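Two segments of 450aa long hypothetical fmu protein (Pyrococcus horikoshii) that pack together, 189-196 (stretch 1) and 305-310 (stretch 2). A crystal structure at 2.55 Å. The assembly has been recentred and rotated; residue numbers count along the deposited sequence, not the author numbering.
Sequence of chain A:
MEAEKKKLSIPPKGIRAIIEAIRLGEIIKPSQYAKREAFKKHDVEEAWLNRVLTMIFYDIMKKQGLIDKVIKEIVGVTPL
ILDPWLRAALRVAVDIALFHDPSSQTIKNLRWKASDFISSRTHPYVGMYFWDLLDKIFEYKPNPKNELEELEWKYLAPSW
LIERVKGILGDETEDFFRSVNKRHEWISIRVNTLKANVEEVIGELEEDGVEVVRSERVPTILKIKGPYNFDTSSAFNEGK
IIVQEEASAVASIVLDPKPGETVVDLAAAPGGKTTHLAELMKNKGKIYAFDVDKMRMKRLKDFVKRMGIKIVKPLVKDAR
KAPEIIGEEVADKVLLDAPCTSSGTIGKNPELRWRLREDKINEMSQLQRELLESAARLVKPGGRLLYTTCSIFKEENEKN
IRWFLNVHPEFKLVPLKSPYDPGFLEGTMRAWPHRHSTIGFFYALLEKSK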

# COMPACT_ATOMS: atom_id res chain seq x y z
N ILE A 189 -1.49 -9.61 -8.33
CA ILE A 189 -1.49 -10.85 -7.54
C ILE A 189 -0.35 -11.78 -7.95
O ILE A 189 0.12 -11.74 -9.09
CB ILE A 189 -2.84 -11.62 -7.62
CG1 ILE A 189 -3.19 -12.00 -9.07
CG2 ILE A 189 -3.97 -10.82 -6.97
CD1 ILE A 189 -4.25 -13.08 -9.19
N ARG A 190 0.10 -12.62 -7.01
CA ARG A 190 1.09 -13.64 -7.31
C ARG A 190 0.46 -15.03 -7.25
O ARG A 190 -0.35 -15.30 -6.36
CB ARG A 190 2.29 -13.57 -6.36
CG ARG A 190 3.54 -14.24 -6.90
CD ARG A 190 4.66 -14.34 -5.87
NE ARG A 190 4.42 -15.40 -4.89
CZ ARG A 190 4.13 -15.20 -3.61
NH1 ARG A 190 4.05 -13.97 -3.10
NH2 ARG A 190 3.93 -16.24 -2.82
N VAL A 191 0.82 -15.88 -8.20
CA VAL A 191 0.35 -17.26 -8.24
C VAL A 191 1.27 -18.15 -7.42
O VAL A 191 2.49 -18.16 -7.62
CB VAL A 191 0.23 -17.78 -9.71
CG1 VAL A 191 -0.01 -19.29 -9.75
CG2 VAL A 191 -0.88 -17.05 -10.44
N ASN A 192 0.68 -18.88 -6.47
CA ASN A 192 1.42 -19.81 -5.62
C ASN A 192 1.78 -21.08 -6.38
O ASN A 192 0.96 -22.00 -6.50
CB ASN A 192 0.59 -20.13 -4.36
CG ASN A 192 1.31 -21.04 -3.37
OD1 ASN A 192 0.68 -21.64 -2.50
ND2 ASN A 192 2.63 -21.15 -3.50
N THR A 193 3.01 -21.13 -6.88
CA THR A 193 3.51 -22.25 -7.68
C THR A 193 3.53 -23.57 -6.91
O THR A 193 3.52 -24.65 -7.49
CB THR A 193 4.93 -21.99 -8.23
OG1 THR A 193 5.81 -21.66 -7.15
CG2 THR A 193 4.91 -20.85 -9.24
N LEU A 194 3.55 -23.45 -5.58
CA LEU A 194 3.56 -24.60 -4.69
C LEU A 194 2.21 -25.33 -4.68
O LEU A 194 2.13 -26.48 -4.25
CB LEU A 194 3.91 -24.11 -3.28
CG LEU A 194 4.81 -24.96 -2.39
CD1 LEU A 194 5.66 -24.05 -1.52
CD2 LEU A 194 4.00 -25.93 -1.53
N LYS A 195 1.17 -24.66 -5.17
CA LYS A 195 -0.19 -25.19 -5.10
C LYS A 195 -0.98 -25.07 -6.41
O LYS A 195 -2.03 -25.70 -6.57
CB LYS A 195 -0.94 -24.52 -3.94
CG LYS A 195 -2.11 -25.33 -3.38
CD LYS A 195 -2.55 -24.80 -2.02
CE LYS A 195 -1.91 -25.55 -0.87
NZ LYS A 195 -2.58 -26.86 -0.63
N ALA A 196 -0.48 -24.27 -7.34
CA ALA A 196 -1.14 -24.04 -8.64
C ALA A 196 -0.15 -23.58 -9.70
O ALA A 196 0.96 -23.15 -9.37
CB ALA A 196 -2.26 -23.02 -8.48
N LYS A 305 -0.45 -21.70 6.16
CA LYS A 305 -1.12 -23.01 6.15
C LYS A 305 -2.07 -23.18 4.96
O LYS A 305 -2.20 -24.28 4.42
CB LYS A 305 -1.80 -23.31 7.50
CG LYS A 305 -2.89 -22.33 7.95
CD LYS A 305 -4.30 -22.82 7.61
CE LYS A 305 -4.71 -24.03 8.45
NZ LYS A 305 -4.83 -23.73 9.91
N ARG A 306 -2.74 -22.10 4.57
CA ARG A 306 -3.66 -22.09 3.44
C ARG A 306 -2.93 -22.29 2.12
O ARG A 306 -3.45 -22.92 1.20
CB ARG A 306 -4.49 -20.80 3.45
CG ARG A 306 -5.37 -20.55 2.23
CD ARG A 306 -6.70 -19.87 2.59
NE ARG A 306 -6.58 -18.92 3.70
CZ ARG A 306 -6.31 -17.62 3.57
NH1 ARG A 306 -6.11 -17.09 2.37
NH2 ARG A 306 -6.23 -16.85 4.64
N MET A 307 -1.71 -21.76 2.04
CA MET A 307 -0.87 -21.88 0.85
C MET A 307 0.03 -23.12 0.87
O MET A 307 0.84 -23.33 -0.03
CB MET A 307 -0.03 -20.61 0.65
CG MET A 307 -0.86 -19.37 0.32
SD MET A 307 0.09 -17.84 0.32
CE MET A 307 1.01 -18.01 -1.22
N GLY A 308 -0.13 -23.94 1.91
CA GLY A 308 0.59 -25.21 2.02
C GLY A 308 2.06 -25.10 2.41
O GLY A 308 2.82 -26.05 2.24
N ILE A 309 2.45 -23.94 2.92
CA ILE A 309 3.81 -23.72 3.43
C ILE A 309 3.96 -24.46 4.77
O ILE A 309 3.05 -24.45 5.60
CB ILE A 309 4.13 -22.21 3.63
CG1 ILE A 309 3.61 -21.35 2.46
CG2 ILE A 309 5.62 -22.00 3.91
CD1 ILE A 309 4.26 -21.60 1.11
N LYS A 310 5.12 -25.08 4.97
CA LYS A 310 5.37 -25.88 6.17
C LYS A 310 6.76 -25.69 6.80
O LYS A 310 7.10 -26.35 7.78
CB LYS A 310 5.09 -27.36 5.89
CG LYS A 310 5.85 -27.95 4.71
CD LYS A 310 5.44 -29.39 4.46
CE LYS A 310 6.23 -30.00 3.31
NZ LYS A 310 5.89 -31.44 3.12

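The contact between 189-196 and 305-310 is small, burying 299 Å² summed over both sides, and it rests mainly on packing: no clear hydrogen bond crosses it. The two backbones stay well apart, the nearest CA pair being Lys 195 CA and Met 307 CA at 6.8 Å, so side chains from both stretches bridge the gap.

Lys 305, in the helix, makes no contact with stretch 1, but its carbonyl helps to shape the turn: Gly 308 N donates a weak hydrogen bond to Lys 305 O at 3.3 Å. Arg 306 contributes through its backbone. Its CA-to-CB bond points sideways and the end of the side chain leads away, the nearest approach being Arg 306 CG to Lys 195 CD at 6.6 Å, whereas Arg 306 O lies 3.7 Å from Lys 195 CE.

Met 307 is the centre of the contact, with 80 Å² covered by stretch 1, the largest share of any residue. Its CB also points sideways, but the m, t, p rotamer brings the thioether end nearer, and Met 307 CE reaches 3.8 Å from Arg 190 NH2. The approach to the guanidinium is oblique. An unbranched, flexible side chain suits this buried position, since it can extend to Arg 190 while its backbone meets other partners. The guanidinium itself is satisfied by hydrogen bonds elsewhere in the structure, so an apolar methyl beside it leaves no polar group wanting.

The backbone of Met 307 faces Asn 192, whose modelled OD1 is 3.0 Å from Met 307 O. Two oxygens this close suggest that the amide is turned over in the model; turned back, it may form a hydrogen bond, but the geometry does not settle this. Asn 192 is buried and its CB points toward stretch 2. Its own carbonyl organises the loop, with Asn 192 O accepting hydrogen bonds from Lys 195 N at 3.0 Å and Ala 196 N at 2.8 Å. This turn carries Leu 194 and Lys 195, both of which direct CB toward stretch 2.

Gly 308 is the first residue to leave helical geometry, in a Schellman motif. Its phi/psi of 75/16 by itself favours glycine, and the packing adds a second reason: an ideal CB on Gly 308 would point toward stretch 1 and lie 2.9 Å from Lys 195 CE, a clash. Without a side chain there, Lys 195 can lay its aliphatic portion against the turn, with Lys 195 CE 3.6 Å from Met 307 C and 3.7 Å from Gly 308 N. Leu 194 CD2 also approaches the glycine, 4.0 Å from Gly 308 O.

Ile 309, buried, supplies the apolar side-chain pair of the contact. Its CB points sideways, but with chi1 and chi2 both m its end comes nearer, placing Ile 309 CD1 3.9 Å from Leu 194 CD1. The two branched aliphatic residues thus meet through terminal methyls. Lys 310 ends the stretch, exposed and out of reach, its nearest side-chain approach being Lys 310 CE to Leu 194 CD2, 6.7 Å.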